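Local atomic coordinates of uncharacterized protein Rv3272 (Mycobacterium tuberculosis, PDB entry 5YX6), a protein that probably acts in fatty acid metabolism as a family III CoA transferase, binding fatty acyl-CoAs of various chain lengths and palmitoyl-CoA most tightly. Residues 119-133 and 193-207. Residues are numbered along the deposited sequence; the frame is centred on the assembly and turned at random.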
ATOM      1  N   ARG A 119      17.492  24.118   3.715  1.00 37.16           N
ATOM      2  CA  ARG A 119      18.330  23.483   4.727  1.00 38.12           C
ATOM      3  C   ARG A 119      19.550  24.305   5.142  1.00 41.27           C
ATOM      4  O   ARG A 119      20.066  24.127   6.246  1.00 38.53           O
ATOM      5  CB  ARG A 119      18.780  22.116   4.232  1.00 36.01           C
ATOM      6  CG  ARG A 119      17.681  21.075   4.271  1.00 35.96           C
ATOM      7  CD  ARG A 119      17.980  19.962   3.309  1.00 37.95           C
ATOM      8  NE  ARG A 119      19.215  19.265   3.646  1.00 42.60           N
ATOM      9  CZ  ARG A 119      19.310  18.327   4.579  1.00 44.47           C
ATOM     10  NH1 ARG A 119      18.239  17.994   5.293  1.00 39.41           N
ATOM     11  NH2 ARG A 119      20.477  17.740   4.812  1.00 43.88           N
ATOM     12  N   SER A 120      19.996  25.219   4.284  1.00 42.89           N
ATOM     13  CA  SER A 120      21.109  26.099   4.645  1.00 45.98           C
ATOM     14  C   SER A 120      20.684  27.031   5.776  1.00 43.31           C
ATOM     15  O   SER A 120      21.490  27.393   6.628  1.00 51.76           O
ATOM     16  CB  SER A 120      21.596  26.910   3.443  1.00 49.54           C
ATOM     17  OG  SER A 120      20.526  27.581   2.804  1.00 52.90           O
ATOM     18  N   ARG A 121      19.405  27.395   5.780  1.00 46.86           N
ATOM     19  CA  ARG A 121      18.837  28.263   6.805  1.00 41.40           C
ATOM     20  C   ARG A 121      18.456  27.501   8.076  1.00 45.50           C
ATOM     21  O   ARG A 121      18.628  28.013   9.177  1.00 43.86           O
ATOM     22  CB  ARG A 121      17.607  28.981   6.254  1.00 41.78           C
ATOM     23  CG  ARG A 121      17.883  29.790   4.999  1.00 43.42           C
ATOM     24  CD  ARG A 121      16.582  30.247   4.351  1.00 43.88           C
ATOM     25  NE  ARG A 121      15.793  31.064   5.268  1.00 47.06           N
ATOM     26  CZ  ARG A 121      15.660  32.384   5.178  1.00 50.56           C
ATOM     27  NH1 ARG A 121      16.253  33.052   4.189  1.00 43.81           N
ATOM     28  NH2 ARG A 121      14.923  33.033   6.074  1.00 44.18           N
ATOM     29  N   ASN A 122      17.915  26.293   7.914  1.00 41.70           N
ATOM     30  CA  ASN A 122      17.433  25.494   9.041  1.00 39.68           C
ATOM     31  C   ASN A 122      18.062  24.096   9.046  1.00 41.26           C
ATOM     32  O   ASN A 122      17.570  23.189   8.373  1.00 41.17           O
ATOM     33  CB  ASN A 122      15.898  25.404   8.994  1.00 42.44           C
ATOM     34  CG  ASN A 122      15.296  24.613  10.164  1.00 43.65           C
ATOM     35  OD1 ASN A 122      16.004  24.119  11.048  1.00 42.48           O
ATOM     36  ND2 ASN A 122      13.970  24.498  10.166  1.00 36.44           N
ATOM     37  N   PRO A 123      19.143  23.914   9.819  1.00 40.59           N
ATOM     38  CA  PRO A 123      19.889  22.645   9.878  1.00 41.83           C
ATOM     39  C   PRO A 123      19.098  21.453  10.448  1.00 37.86           C
ATOM     40  O   PRO A 123      19.555  20.317  10.331  1.00 33.30           O
ATOM     41  CB  PRO A 123      21.069  22.968  10.822  1.00 36.53           C
ATOM     42  CG  PRO A 123      21.095  24.463  10.939  1.00 40.64           C
ATOM     43  CD  PRO A 123      19.694  24.926  10.738  1.00 39.57           C
ATOM     44  N   ASN A 124      17.931  21.703  11.035  1.00 33.86           N
ATOM     45  CA  ASN A 124      17.120  20.629  11.598  1.00 36.09           C
ATOM     46  C   ASN A 124      15.961  20.234  10.683  1.00 33.21           C
ATOM     47  O   ASN A 124      15.147  19.380  11.030  1.00 32.83           O
ATOM     48  CB  ASN A 124      16.582  21.021  12.980  1.00 33.97           C
ATOM     49  CG  ASN A 124      17.654  21.010  14.058  1.00 40.10           C
ATOM     50  OD1 ASN A 124      18.629  20.262  13.975  1.00 44.47           O
ATOM     51  ND2 ASN A 124      17.465  21.824  15.086  1.00 42.18           N
ATOM     52  N   LEU A 125      15.894  20.859   9.515  1.00 32.76           N
ATOM     53  CA  LEU A 125      14.779  20.643   8.602  1.00 33.15           C
ATOM     54  C   LEU A 125      14.879  19.337   7.814  1.00 28.32           C
ATOM     55  O   LEU A 125      15.869  19.064   7.137  1.00 29.92           O
ATOM     56  CB  LEU A 125      14.653  21.814   7.631  1.00 32.88           C
ATOM     57  CG  LEU A 125      13.439  21.720   6.711  1.00 34.33           C
ATOM     58  CD1 LEU A 125      12.166  21.778   7.531  1.00 34.64           C
ATOM     59  CD2 LEU A 125      13.472  22.841   5.701  1.00 35.89           C
ATOM     60  N   ILE A 126      13.826  18.539   7.917  1.00 26.58           N
ATOM     61  CA  ILE A 126      13.677  17.341   7.116  1.00 27.59           C
ATOM     62  C   ILE A 126      12.911  17.702   5.846  1.00 27.07           C
ATOM     63  O   ILE A 126      11.899  18.408   5.895  1.00 29.28           O
ATOM     64  CB  ILE A 126      12.972  16.240   7.923  1.00 28.81           C
ATOM     65  CG1 ILE A 126      13.926  15.738   9.004  1.00 25.91           C
ATOM     66  CG2 ILE A 126      12.518  15.095   7.026  1.00 24.55           C
ATOM     67  CD1 ILE A 126      13.252  15.169  10.203  1.00 28.50           C
ATOM     68  N   TYR A 127      13.432  17.268   4.706  1.00 27.06           N
ATOM     69  CA  TYR A 127      12.865  17.616   3.407  1.00 29.33           C
ATOM     70  C   TYR A 127      12.389  16.358   2.685  1.00 27.93           C
ATOM     71  O   TYR A 127      13.185  15.475   2.411  1.00 29.45           O
ATOM     72  CB  TYR A 127      13.909  18.352   2.567  1.00 28.98           C
ATOM     73  CG  TYR A 127      13.358  19.225   1.468  1.00 34.66           C
ATOM     74  CD1 TYR A 127      12.871  18.673   0.288  1.00 31.97           C
ATOM     75  CD2 TYR A 127      13.356  20.606   1.596  1.00 34.85           C
ATOM     76  CE1 TYR A 127      12.381  19.477  -0.725  1.00 34.23           C
ATOM     77  CE2 TYR A 127      12.867  21.417   0.594  1.00 32.53           C
ATOM     78  CZ  TYR A 127      12.383  20.851  -0.564  1.00 40.03           C
ATOM     79  OH  TYR A 127      11.900  21.667  -1.565  1.00 41.14           O
ATOM     80  N   ALA A 128      11.097  16.269   2.387  1.00 27.53           N
ATOM     81  CA  ALA A 128      10.544  15.054   1.795  1.00 29.21           C
ATOM     82  C   ALA A 128       9.899  15.293   0.426  1.00 31.65           C
ATOM     83  O   ALA A 128       9.033  16.152   0.293  1.00 32.29           O
ATOM     84  CB  ALA A 128       9.534  14.421   2.758  1.00 24.62           C
ATOM     85  N   ARG A 129      10.319  14.525  -0.579  1.00 30.80           N
ATOM     86  CA  ARG A 129       9.825  14.676  -1.953  1.00 30.16           C
ATOM     87  C   ARG A 129       9.067  13.450  -2.466  1.00 33.50           C
ATOM     88  O   ARG A 129       9.578  12.328  -2.437  1.00 32.52           O
ATOM     89  CB  ARG A 129      10.984  14.991  -2.896  1.00 33.01           C
ATOM     90  CG  ARG A 129      12.012  15.909  -2.261  1.00 30.70           C
ATOM     91  CD  ARG A 129      13.021  16.439  -3.254  1.00 31.64           C
ATOM     92  NE  ARG A 129      12.443  17.436  -4.146  1.00 38.23           N
ATOM     93  CZ  ARG A 129      13.161  18.244  -4.912  1.00 39.59           C
ATOM     94  NH1 ARG A 129      12.559  19.130  -5.694  1.00 46.03           N
ATOM     95  NH2 ARG A 129      14.485  18.176  -4.879  1.00 39.00           N
ATOM     96  N   LEU A 130       7.839  13.675  -2.921  1.00 32.29           N
ATOM     97  CA  LEU A 130       7.032  12.631  -3.546  1.00 34.68           C
ATOM     98  C   LEU A 130       6.859  12.905  -5.041  1.00 32.93           C
ATOM     99  O   LEU A 130       6.358  13.958  -5.421  1.00 33.76           O
ATOM    100  CB  LEU A 130       5.674  12.527  -2.858  1.00 31.45           C
ATOM    101  CG  LEU A 130       4.684  11.511  -3.429  1.00 39.27           C
ATOM    102  CD1 LEU A 130       5.260  10.118  -3.388  1.00 32.48           C
ATOM    103  CD2 LEU A 130       3.386  11.557  -2.639  1.00 41.07           C
ATOM    104  N   THR A 131       7.315  11.990  -5.892  1.00 30.59           N
ATOM    105  CA  THR A 131       7.123  12.166  -7.332  1.00 31.14           C
ATOM    106  C   THR A 131       6.406  10.959  -7.940  1.00 28.85           C
ATOM    107  O   THR A 131       6.208   9.949  -7.269  1.00 31.01           O
ATOM    108  CB  THR A 131       8.463  12.378  -8.078  1.00 34.57           C
ATOM    109  OG1 THR A 131       9.231  11.170  -8.049  1.00 37.55           O
ATOM    110  CG2 THR A 131       9.256  13.517  -7.460  1.00 34.56           C
ATOM    111  N   ALA A 132       6.010  11.069  -9.207  1.00 28.99           N
ATOM    112  CA  ALA A 132       5.398   9.943  -9.912  1.00 28.59           C
ATOM    113  C   ALA A 132       6.421   8.881 -10.302  1.00 27.71           C
ATOM    114  O   ALA A 132       6.212   7.695 -10.057  1.00 22.98           O
ATOM    115  CB  ALA A 132       4.654  10.429 -11.152  1.00 26.17           C
ATOM    116  N   TYR A 133       7.526   9.311 -10.901  1.00 27.09           N
ATOM    117  CA  TYR A 133       8.468   8.378 -11.511  1.00 27.20           C
ATOM    118  C   TYR A 133       9.917   8.499 -11.028  1.00 34.40           C
ATOM    119  O   TYR A 133      10.783   7.770 -11.511  1.00 35.95           O
ATOM    120  CB  TYR A 133       8.448   8.542 -13.026  1.00 31.63           C
ATOM    121  CG  TYR A 133       7.118   8.244 -13.673  1.00 30.24           C
ATOM    122  CD1 TYR A 133       6.679   6.938 -13.842  1.00 33.77           C
ATOM    123  CD2 TYR A 133       6.306   9.270 -14.132  1.00 35.53           C
ATOM    124  CE1 TYR A 133       5.458   6.668 -14.447  1.00 37.52           C
ATOM    125  CE2 TYR A 133       5.085   9.011 -14.745  1.00 33.96           C
ATOM    126  CZ  TYR A 133       4.667   7.715 -14.897  1.00 34.26           C
ATOM    127  OH  TYR A 133       3.452   7.466 -15.497  1.00 35.31           O
ATOM    128  N   ARG A 193      16.763  12.078  13.169  1.00 31.44           N
ATOM    129  CA  ARG A 193      17.123  13.366  13.735  1.00 32.25           C
ATOM    130  C   ARG A 193      17.140  13.294  15.263  1.00 32.53           C
ATOM    131  O   ARG A 193      18.091  13.736  15.907  1.00 33.48           O
ATOM    132  CB  ARG A 193      16.151  14.449  13.260  1.00 24.25           C
ATOM    133  CG  ARG A 193      16.645  15.857  13.529  1.00 27.44           C
ATOM    134  CD  ARG A 193      15.625  16.884  13.111  1.00 31.01           C
ATOM    135  NE  ARG A 193      14.406  16.769  13.900  1.00 32.46           N
ATOM    136  CZ  ARG A 193      13.441  17.681  13.919  1.00 34.49           C
ATOM    137  NH1 ARG A 193      13.545  18.774  13.172  1.00 28.97           N
ATOM    138  NH2 ARG A 193      12.367  17.497  14.675  1.00 31.25           N
ATOM    139  N   GLU A 194      16.115  12.673  15.827  1.00 31.75           N
ATOM    140  CA  GLU A 194      15.969  12.596  17.271  1.00 34.93           C
ATOM    141  C   GLU A 194      17.148  11.891  17.928  1.00 32.95           C
ATOM    142  O   GLU A 194      17.682  12.366  18.928  1.00 32.36           O
ATOM    143  CB  GLU A 194      14.668  11.872  17.621  1.00 30.52           C
ATOM    144  CG  GLU A 194      14.141  12.091  19.040  1.00 38.05           C
ATOM    145  CD  GLU A 194      13.663  13.506  19.334  1.00 45.64           C
ATOM    146  OE1 GLU A 194      13.285  14.247  18.387  1.00 43.40           O
ATOM    147  OE2 GLU A 194      13.643  13.858  20.539  1.00 41.55           O
ATOM    148  N   ARG A 195      17.597  10.799  17.326  1.00 29.63           N
ATOM    149  CA  ARG A 195      18.613   9.984  17.958  1.00 35.73           C
ATOM    150  C   ARG A 195      20.030  10.283  17.512  1.00 34.21           C
ATOM    151  O   ARG A 195      20.953  10.240  18.324  1.00 39.22           O
ATOM    152  CB  ARG A 195      18.323   8.516  17.682  1.00 34.63           C
ATOM    153  CG  ARG A 195      16.932   8.104  18.048  1.00 33.26           C
ATOM    154  CD  ARG A 195      16.779   6.624  17.865  1.00 35.55           C
ATOM    155  NE  ARG A 195      17.665   5.864  18.743  1.00 41.24           N
ATOM    156  CZ  ARG A 195      18.516   4.941  18.309  1.00 42.25           C
ATOM    157  NH1 ARG A 195      19.288   4.288  19.171  1.00 43.30           N
ATOM    158  NH2 ARG A 195      18.594   4.672  17.010  1.00 35.07           N
ATOM    159  N   ASN A 196      20.195  10.637  16.244  1.00 32.23           N
ATOM    160  CA  ASN A 196      21.527  10.764  15.674  1.00 31.29           C
ATOM    161  C   ASN A 196      21.899  12.182  15.281  1.00 30.35           C
ATOM    162  O   ASN A 196      23.040  12.435  14.912  1.00 36.04           O
ATOM    163  CB  ASN A 196      21.672   9.845  14.459  1.00 30.29           C
ATOM    164  CG  ASN A 196      21.512   8.371  14.815  1.00 35.07           C
ATOM    165  OD1 ASN A 196      22.127   7.886  15.762  1.00 34.41           O
ATOM    166  ND2 ASN A 196      20.680   7.649  14.053  1.00 29.33           N
ATOM    167  N   GLY A 197      20.957  13.111  15.369  1.00 32.71           N
ATOM    168  CA  GLY A 197      21.259  14.499  15.052  1.00 33.31           C
ATOM    169  C   GLY A 197      21.401  14.774  13.560  1.00 34.96           C
ATOM    170  O   GLY A 197      21.933  15.817  13.150  1.00 42.37           O
ATOM    171  N   VAL A 198      20.916  13.842  12.746  1.00 32.00           N
ATOM    172  CA  VAL A 198      20.960  13.980  11.293  1.00 33.34           C
ATOM    173  C   VAL A 198      19.589  14.381  10.718  1.00 30.26           C
ATOM    174  O   VAL A 198      18.590  13.687  10.931  1.00 34.94           O
ATOM    175  CB  VAL A 198      21.423  12.662  10.625  1.00 31.26           C
ATOM    176  CG1 VAL A 198      21.508  12.841   9.123  1.00 30.40           C
ATOM    177  CG2 VAL A 198      22.780  12.243  11.164  1.00 34.24           C
ATOM    178  N   ALA A 199      19.553  15.481   9.970  1.00 30.51           N
ATOM    179  CA  ALA A 199      18.335  15.950   9.307  1.00 30.46           C
ATOM    180  C   ALA A 199      18.401  15.637   7.812  1.00 30.63           C
ATOM    181  O   ALA A 199      19.183  16.229   7.082  1.00 33.47           O
ATOM    182  CB  ALA A 199      18.132  17.450   9.538  1.00 29.97           C
ATOM    183  N   ASP A 200      17.572  14.702   7.364  1.00 32.54           N
ATOM    184  CA  ASP A 200      17.750  14.057   6.067  1.00 33.24           C
ATOM    185  C   ASP A 200      16.902  14.621   4.928  1.00 31.50           C
ATOM    186  O   ASP A 200      15.973  15.402   5.140  1.00 29.69           O
ATOM    187  CB  ASP A 200      17.446  12.557   6.197  1.00 33.79           C
ATOM    188  CG  ASP A 200      18.400  11.691   5.392  1.00 36.48           C
ATOM    189  OD1 ASP A 200      19.051  12.206   4.454  1.00 36.81           O
ATOM    190  OD2 ASP A 200      18.479  10.481   5.685  1.00 35.87           O
ATOM    191  N   VAL A 201      17.268  14.232   3.710  1.00 31.65           N
ATOM    192  CA  VAL A 201      16.405  14.395   2.546  1.00 32.89           C
ATOM    193  C   VAL A 201      15.800  13.050   2.141  1.00 32.46           C
ATOM    194  O   VAL A 201      16.515  12.078   1.875  1.00 29.72           O
ATOM    195  CB  VAL A 201      17.141  14.989   1.346  1.00 28.39           C
ATOM    196  CG1 VAL A 201      16.179  15.107   0.176  1.00 25.85           C
ATOM    197  CG2 VAL A 201      17.755  16.350   1.716  1.00 28.62           C
ATOM    198  N   VAL A 202      14.478  13.022   2.062  1.00 26.03           N
ATOM    199  CA  VAL A 202      13.746  11.802   1.823  1.00 29.36           C
ATOM    200  C   VAL A 202      13.029  11.859   0.466  1.00 34.14           C
ATOM    201  O   VAL A 202      12.455  12.889   0.106  1.00 30.83           O
ATOM    202  CB  VAL A 202      12.753  11.575   2.983  1.00 29.29           C
ATOM    203  CG1 VAL A 202      11.663  10.639   2.590  1.00 33.78           C
ATOM    204  CG2 VAL A 202      13.492  11.074   4.208  1.00 27.57           C
ATOM    205  N   GLN A 203      13.079  10.766  -0.295  1.00 33.34           N
ATOM    206  CA  GLN A 203      12.436  10.728  -1.610  1.00 33.38           C
ATOM    207  C   GLN A 203      11.628   9.448  -1.791  1.00 31.18           C
ATOM    208  O   GLN A 203      12.099   8.348  -1.495  1.00 32.21           O
ATOM    209  CB  GLN A 203      13.470  10.871  -2.733  1.00 31.23           C
ATOM    210  CG  GLN A 203      14.132  12.242  -2.779  1.00 38.13           C
ATOM    211  CD  GLN A 203      15.204  12.364  -3.856  1.00 43.99           C
ATOM    212  OE1 GLN A 203      16.357  11.987  -3.644  1.00 46.60           O
ATOM    213  NE2 GLN A 203      14.829  12.914  -5.009  1.00 39.22           N
ATOM    214  N   VAL A 204      10.393   9.606  -2.251  1.00 29.89           N
ATOM    215  CA  VAL A 204       9.506   8.478  -2.509  1.00 28.16           C
ATOM    216  C   VAL A 204       8.884   8.619  -3.895  1.00 28.07           C
ATOM    217  O   VAL A 204       8.287   9.650  -4.205  1.00 31.10           O
ATOM    218  CB  VAL A 204       8.387   8.384  -1.457  1.00 26.52           C
ATOM    219  CG1 VAL A 204       7.398   7.279  -1.823  1.00 29.82           C
ATOM    220  CG2 VAL A 204       8.966   8.146  -0.084  1.00 24.29           C
ATOM    221  N   ALA A 205       9.060   7.605  -4.739  1.00 29.94           N
ATOM    222  CA  ALA A 205       8.447   7.592  -6.071  1.00 26.62           C
ATOM    223  C   ALA A 205       7.261   6.628  -6.123  1.00 27.19           C
ATOM    224  O   ALA A 205       7.354   5.489  -5.650  1.00 22.21           O
ATOM    225  CB  ALA A 205       9.471   7.229  -7.122  1.00 26.65           C
ATOM    226  N   MET A 206       6.142   7.095  -6.673  1.00 26.22           N
ATOM    227  CA  MET A 206       4.950   6.264  -6.795  1.00 27.96           C
ATOM    228  C   MET A 206       5.254   5.013  -7.613  1.00 27.34           C
ATOM    229  O   MET A 206       4.774   3.914  -7.310  1.00 25.23           O
ATOM    230  CB  MET A 206       3.799   7.048  -7.422  1.00 33.48           C
ATOM    231  CG  MET A 206       3.040   7.960  -6.453  1.00 35.63           C
ATOM    232  SD  MET A 206       1.944   9.128  -7.311  1.00 51.13           S
ATOM    233  CE  MET A 206       0.818   8.013  -8.142  1.00 42.33           C
ATOM    234  N   TYR A 207       6.063   5.183  -8.648  1.00 25.87           N
ATOM    235  CA  TYR A 207       6.481   4.056  -9.458  1.00 28.26           C
ATOM    236  C   TYR A 207       7.195   2.997  -8.621  1.00 28.18           C
ATOM    237  O   TYR A 207       6.910   1.801  -8.750  1.00 26.91           O
ATOM    238  CB  TYR A 207       7.379   4.534 -10.590  1.00 25.26           C
ATOM    239  CG  TYR A 207       7.830   3.437 -11.528  1.00 28.54           C
ATOM    240  CD1 TYR A 207       6.975   2.935 -12.502  1.00 26.96           C
ATOM    241  CD2 TYR A 207       9.126   2.942 -11.474  1.00 27.34           C
ATOM    242  CE1 TYR A 207       7.390   1.951 -13.378  1.00 28.11           C
ATOM    243  CE2 TYR A 207       9.547   1.960 -12.345  1.00 29.92           C
ATOM    244  CZ  TYR A 207       8.677   1.474 -13.296  1.00 28.81           C
ATOM    245  OH  TYR A 207       9.096   0.497 -14.165  1.00 32.55           O
TER
HETATM  246  O   HOH W   1      10.772  10.835  -5.758  1.00 32.28           O
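Arg119 NH1 and Arg193 NH1 each donate to a backbone carbonyl across the contact, Ala199 O and Asn124 O respectively, 2.7 Å away in both cases. Ala199 O lies in the Arg119 guanidinium plane, but the nitrogen stands well above the carbonyl plane, and NH2 adds a weak second bond. Val201 CG2 covers one face of this guanidinium, 3.8 Å from Arg119 NE. Arg193 reaches over from the end of helix 173-196, its chain leaving with CG anti to the backbone N (chi1 -166°) and bending at chi3, while NH2 pairs with Asp97. Ile126 CD1 packs against Arg193 CD at 4.1 Å, on one face of the guanidinium near NE. Beyond these arginines, strands 126-131 and 201-205 run parallel, bonded from Tyr127 N to Asp200 O (3.2 Å) through to Met206 N and Thr131 O (2.9 Å); Tyr207 N to Ala132 O carries the pairing into helix 206-213. Ala128, Leu130, Val202 and Val204 share one face, where Leu130 CD1 meets Val204 CG1 at 3.9 Å. On the opposite face Arg129 forms salt bridges with Glu101 and Glu109. The connection between the strands runs through helices 146-152 and 173-196, the latter packing on Val202, as in beta-alpha-beta crossovers of a Rossmann-fold domain, with Met206 beside Asp175, the inferred nucleophile.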